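Local atomic coordinates of diguanylate cyclase with PAS/PAC sensor (Marinobacter aquaeolei, PDB entry 3H9W), a protein that probably makes the second messenger cyclic di-GMP from two GTP molecules, and is represented here by its N-terminal PAS sensor domain. Residues A68-L73 / V80-V85; D84-V89 / E97-F102. All blocks are in the same frame, centred on the assembly; numbering follows the deposited sequence.

Overall arrangement
Both contacts belong to one antiparallel sheet and share strand 79-90, which lies between strands 66-73 and 96-105; contact 1 samples its pairing with the former, contact 2 with the latter. Their centres lie about 15 Å apart, and Asp84 and Val85 belong to both. Each is largely buried, but the chemistry differs. Contact 1 includes strand 66-73, outermost in the sheet of this chain: one face carries charged and aromatic pairs, the other packs Tyr70, Ala72 and Ile82 against helices. Contact 2 is mostly aliphatic, with Val86, Val88 and Leu99 on one face, while His87, Ile100 and Phe102 on the other meet the second subunit.

Contact 1 of 2, residues A68-L73 / V80-V85; sequences ADYRAL and VWIRDV
Asp69 and Arg83 form a non-hydrogen-bonded antiparallel pair whose side chains run side by side in the same direction until their charges meet. Arg83 grips the carboxylate side-on: NE donates to Asp69 OD1 at 2.9 Å, and Arg83 NH2 donates to Asp69 OD2 at 2.7 Å. Both oxygens are met on the syn side and lie near the guanidinium plane, yet the two flat groups are turned 36° against each other, so both nitrogens approach from outside the carboxylate plane. On the same face, Arg71 lies alongside Trp81. Its CG stands 3.5 Å from the centroid of the Trp81 six-membered ring and 16° off the normal, a CH-pi contact over the ring centre. Arg71 CD continues at 3.5 Å from Trp81 CZ2, and the guanidinium plane stays almost parallel to the indole.

These pairs decorate a beta hairpin of the PAS fold, strands 66-73 and 79-90. The hydrogen-bonded pairs Ala68-Asp84, Tyr70-Ile82 and Ala72-Val80 each exchange two backbone bonds, that from Ile82 N to Tyr70 O measuring 2.7 Å.

On the other face, Tyr70 CG sits between its own backbone N and carbonyl carbon (chi1 56°), and one face of the ring has Ile82 O above it, toward the rim. The Tyr70 and Ile82 side chains cross obliquely, with Tyr70 CZ 4.0 Å from Ile82 CG2, and Asp84 CB meets the ring edge, 3.6 Å from Tyr70 OH. Next to them, Ala72 CB packs at 3.7 Å on Ile82 CD1.

Second-shell partners fix the polar ends: Trp40 NE1 is hydrogen-bonded to Tyr70 OH, and Asp48 forms a salt bridge with Arg71 NE. Glu109, from the C-terminal tag, makes a further salt bridge to Arg83 NH2, and His110 of that tag stacks on Trp81.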
loop_
_atom_site.group_PDB
_atom_site.type_symbol
_atom_site.label_atom_id
_atom_site.label_comp_id
_atom_site.label_asym_id
_atom_site.label_seq_id
_atom_site.Cartn_x
_atom_site.Cartn_y
_atom_site.Cartn_z
ATOM N N ALA A 68 2.098 7.779 7.801
ATOM C CA ALA A 68 2.661 8.175 9.086
ATOM C C ALA A 68 3.561 7.089 9.645
ATOM O O ALA A 68 3.306 5.897 9.463
ATOM C CB ALA A 68 1.534 8.476 10.090
ATOM N N ASP A 69 4.627 7.515 10.313
ATOM C CA ASP A 69 5.572 6.601 10.936
ATOM C C ASP A 69 5.352 6.704 12.436
ATOM O O ASP A 69 5.331 7.803 12.988
ATOM C CB ASP A 69 7.014 7.013 10.616
ATOM C CG ASP A 69 7.395 6.761 9.172
ATOM O OD1 ASP A 69 6.490 6.522 8.345
ATOM O OD2 ASP A 69 8.606 6.805 8.866
ATOM N N TYR A 70 5.177 5.566 13.095
ATOM C CA TYR A 70 4.966 5.575 14.534
ATOM C C TYR A 70 5.341 4.246 15.173
ATOM O O TYR A 70 5.573 3.236 14.491
ATOM C CB TYR A 70 3.500 5.900 14.862
ATOM C CG TYR A 70 2.528 4.961 14.199
ATOM C CD1 TYR A 70 1.975 5.262 12.953
ATOM C CD2 TYR A 70 2.214 3.731 14.780
ATOM C CE1 TYR A 70 1.140 4.357 12.301
ATOM C CE2 TYR A 70 1.374 2.822 14.132
ATOM C CZ TYR A 70 0.848 3.144 12.890
ATOM O OH TYR A 70 0.055 2.228 12.229
ATOM N N ARG A 71 5.404 4.266 16.499
ATOM C CA ARG A 71 5.732 3.090 17.274
ATOM C C ARG A 71 4.439 2.383 17.641
ATOM O O ARG A 71 3.618 2.912 18.398
ATOM C CB ARG A 71 6.501 3.504 18.536
ATOM C CG ARG A 71 7.909 4.013 18.235
ATOM C CD ARG A 71 8.386 5.046 19.241
ATOM N NE ARG A 71 7.679 6.325 19.110
ATOM C CZ ARG A 71 7.945 7.398 19.850
ATOM N NH1 ARG A 71 8.900 7.348 20.773
ATOM N NH2 ARG A 71 7.252 8.514 19.683
ATOM N N ALA A 72 4.246 1.196 17.076
ATOM C CA ALA A 72 3.055 0.404 17.350
ATOM C C ALA A 72 3.329 -0.425 18.590
ATOM O O ALA A 72 4.466 -0.822 18.845
ATOM C CB ALA A 72 2.742 -0.519 16.159
ATOM N N LEU A 73 2.282 -0.688 19.354
ATOM C CA LEU A 73 2.404 -1.459 20.584
ATOM C C LEU A 73 2.192 -2.945 20.347
ATOM O O LEU A 73 1.137 -3.362 19.871
ATOM C CB LEU A 73 1.374 -0.957 21.604
ATOM C CG LEU A 73 1.336 -1.665 22.956
ATOM C CD1 LEU A 73 2.667 -1.469 23.676
ATOM C CD2 LEU A 73 0.193 -1.112 23.785
ATOM N N VAL A 80 7.079 -1.451 18.162
ATOM C CA VAL A 80 7.584 -1.785 16.837
ATOM C C VAL A 80 7.309 -0.606 15.901
ATOM O O VAL A 80 6.174 -0.143 15.789
ATOM C CB VAL A 80 6.885 -3.039 16.254
ATOM C CG1 VAL A 80 7.446 -3.360 14.860
ATOM C CG2 VAL A 80 7.074 -4.217 17.189
ATOM N N TRP A 81 8.358 -0.124 15.243
ATOM C CA TRP A 81 8.242 0.986 14.314
ATOM C C TRP A 81 7.499 0.561 13.061
ATOM O O TRP A 81 7.922 -0.354 12.351
ATOM C CB TRP A 81 9.622 1.508 13.925
ATOM C CG TRP A 81 10.159 2.501 14.897
ATOM C CD1 TRP A 81 11.114 2.292 15.854
ATOM C CD2 TRP A 81 9.763 3.871 15.017
ATOM N NE1 TRP A 81 11.341 3.451 16.558
ATOM C CE2 TRP A 81 10.525 4.438 16.066
ATOM C CE3 TRP A 81 8.838 4.680 14.338
ATOM C CZ2 TRP A 81 10.389 5.777 16.455
ATOM C CZ3 TRP A 81 8.701 6.013 14.724
ATOM C CH2 TRP A 81 9.476 6.547 15.774
ATOM N N ILE A 82 6.403 1.254 12.785
ATOM C CA ILE A 82 5.570 0.953 11.635
ATOM C C ILE A 82 5.280 2.185 10.785
ATOM O O ILE A 82 5.218 3.308 11.286
ATOM C CB ILE A 82 4.224 0.325 12.106
ATOM C CG1 ILE A 82 4.450 -1.150 12.455
ATOM C CG2 ILE A 82 3.143 0.495 11.038
ATOM C CD1 ILE A 82 3.191 -1.915 12.784
ATOM N N ARG A 83 5.136 1.957 9.486
ATOM C CA ARG A 83 4.786 3.007 8.547
ATOM C C ARG A 83 3.416 2.587 8.035
ATOM O O ARG A 83 3.256 1.489 7.507
ATOM C CB ARG A 83 5.771 3.075 7.371
ATOM C CG ARG A 83 5.339 4.045 6.247
ATOM C CD ARG A 83 6.515 4.395 5.332
ATOM N NE ARG A 83 7.564 5.036 6.121
ATOM C CZ ARG A 83 8.857 4.733 6.067
ATOM N NH1 ARG A 83 9.298 3.791 5.241
ATOM N NH2 ARG A 83 9.701 5.347 6.884
ATOM N N ASP A 84 2.430 3.454 8.219
ATOM C CA ASP A 84 1.076 3.176 7.768
ATOM C C ASP A 84 0.875 4.071 6.541
ATOM O O ASP A 84 1.078 5.286 6.614
ATOM C CB ASP A 84 0.092 3.526 8.893
ATOM C CG ASP A 84 -1.311 3.008 8.644
ATOM O OD1 ASP A 84 -1.521 2.243 7.683
ATOM O OD2 ASP A 84 -2.215 3.366 9.433
ATOM N N VAL A 85 0.514 3.458 5.414
ATOM C CA VAL A 85 0.298 4.172 4.157
ATOM C C VAL A 85 -1.164 4.039 3.801
ATOM O O VAL A 85 -1.684 2.929 3.697
ATOM C CB VAL A 85 1.151 3.583 3.022
ATOM C CG1 VAL A 85 0.936 4.384 1.741
ATOM C CG2 VAL A 85 2.621 3.614 3.419
#

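Contact 2 of 2, residues D84-V89 / E97-F102; sequences DVVHVV and EALIGF
His87 and Ile100 face each other as a hydrogen-bonded pair in the beta hairpin of strands 79-90 and 96-105, part of the PAS-fold sheet, their side chains lying side by side. His87 CB lies 3.4 Å from Ile100 O. A chi1 of 171° sets His87 CG anti to the backbone N, where it meets Ile100 CG1. His87 ND1 comes within 3.3 Å of Ile100 CD1. Ile100 CG1 lies in the plane of the imidazole, so the aliphatic chain lines the ring edge. Farther along, Val89 CG2 meets Ile100 CG1 at 4.0 Å, the two side chains crossing at about a right angle. An alanine at Ile100 would probably leave the ND1 edge of His87 and the Val89 CG2 methyl without their aliphatic partner. This face turns toward the second subunit, where Tyr18 and Ile100 of that chain meet His87 and Ile100 respectively. On the reverse face Leu99 CD2 packs 4.0 Å from Val88 CG2. At the Val89 end of these segments lies a classic beta bulge: Glu97 and Ala98 both oppose Val89, whose O accepts from Ala98 N at 3.2 Å and from Glu97 N at 2.7 Å.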
loop_
_atom_site.group_PDB
_atom_site.type_symbol
_atom_site.label_atom_id
_atom_site.label_comp_id
_atom_site.label_asym_id
_atom_site.label_seq_id
_atom_site.Cartn_x
_atom_site.Cartn_y
_atom_site.Cartn_z
ATOM N N ASP A 84 2.430 3.454 8.219
ATOM C CA ASP A 84 1.076 3.176 7.768
ATOM C C ASP A 84 0.875 4.071 6.541
ATOM O O ASP A 84 1.078 5.286 6.614
ATOM C CB ASP A 84 0.092 3.526 8.893
ATOM C CG ASP A 84 -1.311 3.008 8.644
ATOM O OD1 ASP A 84 -1.521 2.243 7.683
ATOM O OD2 ASP A 84 -2.215 3.366 9.433
ATOM N N VAL A 85 0.514 3.458 5.414
ATOM C CA VAL A 85 0.298 4.172 4.157
ATOM C C VAL A 85 -1.164 4.039 3.801
ATOM O O VAL A 85 -1.684 2.929 3.697
ATOM C CB VAL A 85 1.151 3.583 3.022
ATOM C CG1 VAL A 85 0.936 4.384 1.741
ATOM C CG2 VAL A 85 2.621 3.614 3.419
ATOM N N VAL A 86 -1.811 5.182 3.596
ATOM C CA VAL A 86 -3.243 5.218 3.350
ATOM C C VAL A 86 -3.729 5.867 2.070
ATOM O O VAL A 86 -3.346 6.990 1.738
ATOM C CB VAL A 86 -3.961 5.953 4.504
ATOM C CG1 VAL A 86 -5.465 5.821 4.346
ATOM C CG2 VAL A 86 -3.500 5.383 5.844
ATOM N N HIS A 87 -4.596 5.148 1.367
ATOM C CA HIS A 87 -5.216 5.662 0.160
ATOM C C HIS A 87 -6.683 5.870 0.531
ATOM O O HIS A 87 -7.301 4.981 1.115
ATOM C CB HIS A 87 -5.126 4.662 -0.985
ATOM C CG HIS A 87 -5.929 5.066 -2.183
ATOM N ND1 HIS A 87 -6.978 4.314 -2.663
ATOM C CD2 HIS A 87 -5.872 6.173 -2.960
ATOM C CE1 HIS A 87 -7.536 4.942 -3.683
ATOM N NE2 HIS A 87 -6.885 6.072 -3.883
ATOM N N VAL A 88 -7.232 7.039 0.205
ATOM C CA VAL A 88 -8.630 7.347 0.517
ATOM C C VAL A 88 -9.514 7.077 -0.695
ATOM O O VAL A 88 -9.260 7.593 -1.777
ATOM C CB VAL A 88 -8.808 8.823 0.914
ATOM C CG1 VAL A 88 -10.229 9.060 1.398
ATOM C CG2 VAL A 88 -7.801 9.204 1.987
ATOM N N VAL A 89 -10.551 6.269 -0.498
ATOM C CA VAL A 89 -11.482 5.917 -1.568
ATOM C C VAL A 89 -12.801 6.675 -1.420
ATOM O O VAL A 89 -13.367 6.738 -0.329
ATOM C CB VAL A 89 -11.796 4.408 -1.552
ATOM C CG1 VAL A 89 -12.676 4.039 -2.742
ATOM C CG2 VAL A 89 -10.504 3.611 -1.564
ATOM N N GLU A 97 -15.546 6.999 1.302
ATOM C CA GLU A 97 -16.214 5.733 1.551
ATOM C C GLU A 97 -15.373 4.738 2.346
ATOM O O GLU A 97 -15.897 3.979 3.161
ATOM C CB GLU A 97 -16.619 5.120 0.212
ATOM C CG GLU A 97 -17.265 3.756 0.285
ATOM C CD GLU A 97 -17.774 3.309 -1.069
ATOM O OE1 GLU A 97 -16.975 3.318 -2.031
ATOM O OE2 GLU A 97 -18.968 2.952 -1.172
ATOM N N ALA A 98 -14.069 4.738 2.113
ATOM C CA ALA A 98 -13.213 3.814 2.826
ATOM C C ALA A 98 -11.763 4.228 2.772
ATOM O O ALA A 98 -11.388 5.148 2.044
ATOM C CB ALA A 98 -13.373 2.415 2.257
ATOM N N LEU A 99 -10.955 3.538 3.568
ATOM C CA LEU A 99 -9.519 3.767 3.634
ATOM C C LEU A 99 -8.887 2.404 3.365
ATOM O O LEU A 99 -9.279 1.408 3.969
ATOM C CB LEU A 99 -9.128 4.260 5.029
ATOM C CG LEU A 99 -9.812 5.533 5.532
ATOM C CD1 LEU A 99 -9.398 5.800 6.977
ATOM C CD2 LEU A 99 -9.442 6.716 4.640
ATOM N N ILE A 100 -7.921 2.359 2.456
ATOM C CA ILE A 100 -7.254 1.110 2.106
ATOM C C ILE A 100 -5.751 1.347 2.079
ATOM O O ILE A 100 -5.292 2.372 1.584
ATOM C CB ILE A 100 -7.670 0.622 0.702
ATOM C CG1 ILE A 100 -7.225 1.649 -0.345
ATOM C CG2 ILE A 100 -9.175 0.459 0.630
ATOM C CD1 ILE A 100 -7.140 1.107 -1.758
ATOM N N GLY A 101 -4.980 0.402 2.593
ATOM C CA GLY A 101 -3.549 0.603 2.573
ATOM C C GLY A 101 -2.750 -0.558 3.099
ATOM O O GLY A 101 -3.212 -1.701 3.110
ATOM N N PHE A 102 -1.540 -0.252 3.548
ATOM C CA PHE A 102 -0.641 -1.264 4.080
ATOM C C PHE A 102 0.097 -0.730 5.297
ATOM O O PHE A 102 0.336 0.469 5.409
ATOM C CB PHE A 102 0.433 -1.631 3.047
ATOM C CG PHE A 102 -0.074 -2.372 1.845
ATOM C CD1 PHE A 102 -0.293 -3.737 1.896
ATOM C CD2 PHE A 102 -0.287 -1.705 0.643
ATOM C CE1 PHE A 102 -0.717 -4.439 0.758
ATOM C CE2 PHE A 102 -0.712 -2.394 -0.500
ATOM C CZ PHE A 102 -0.923 -3.762 -0.432
#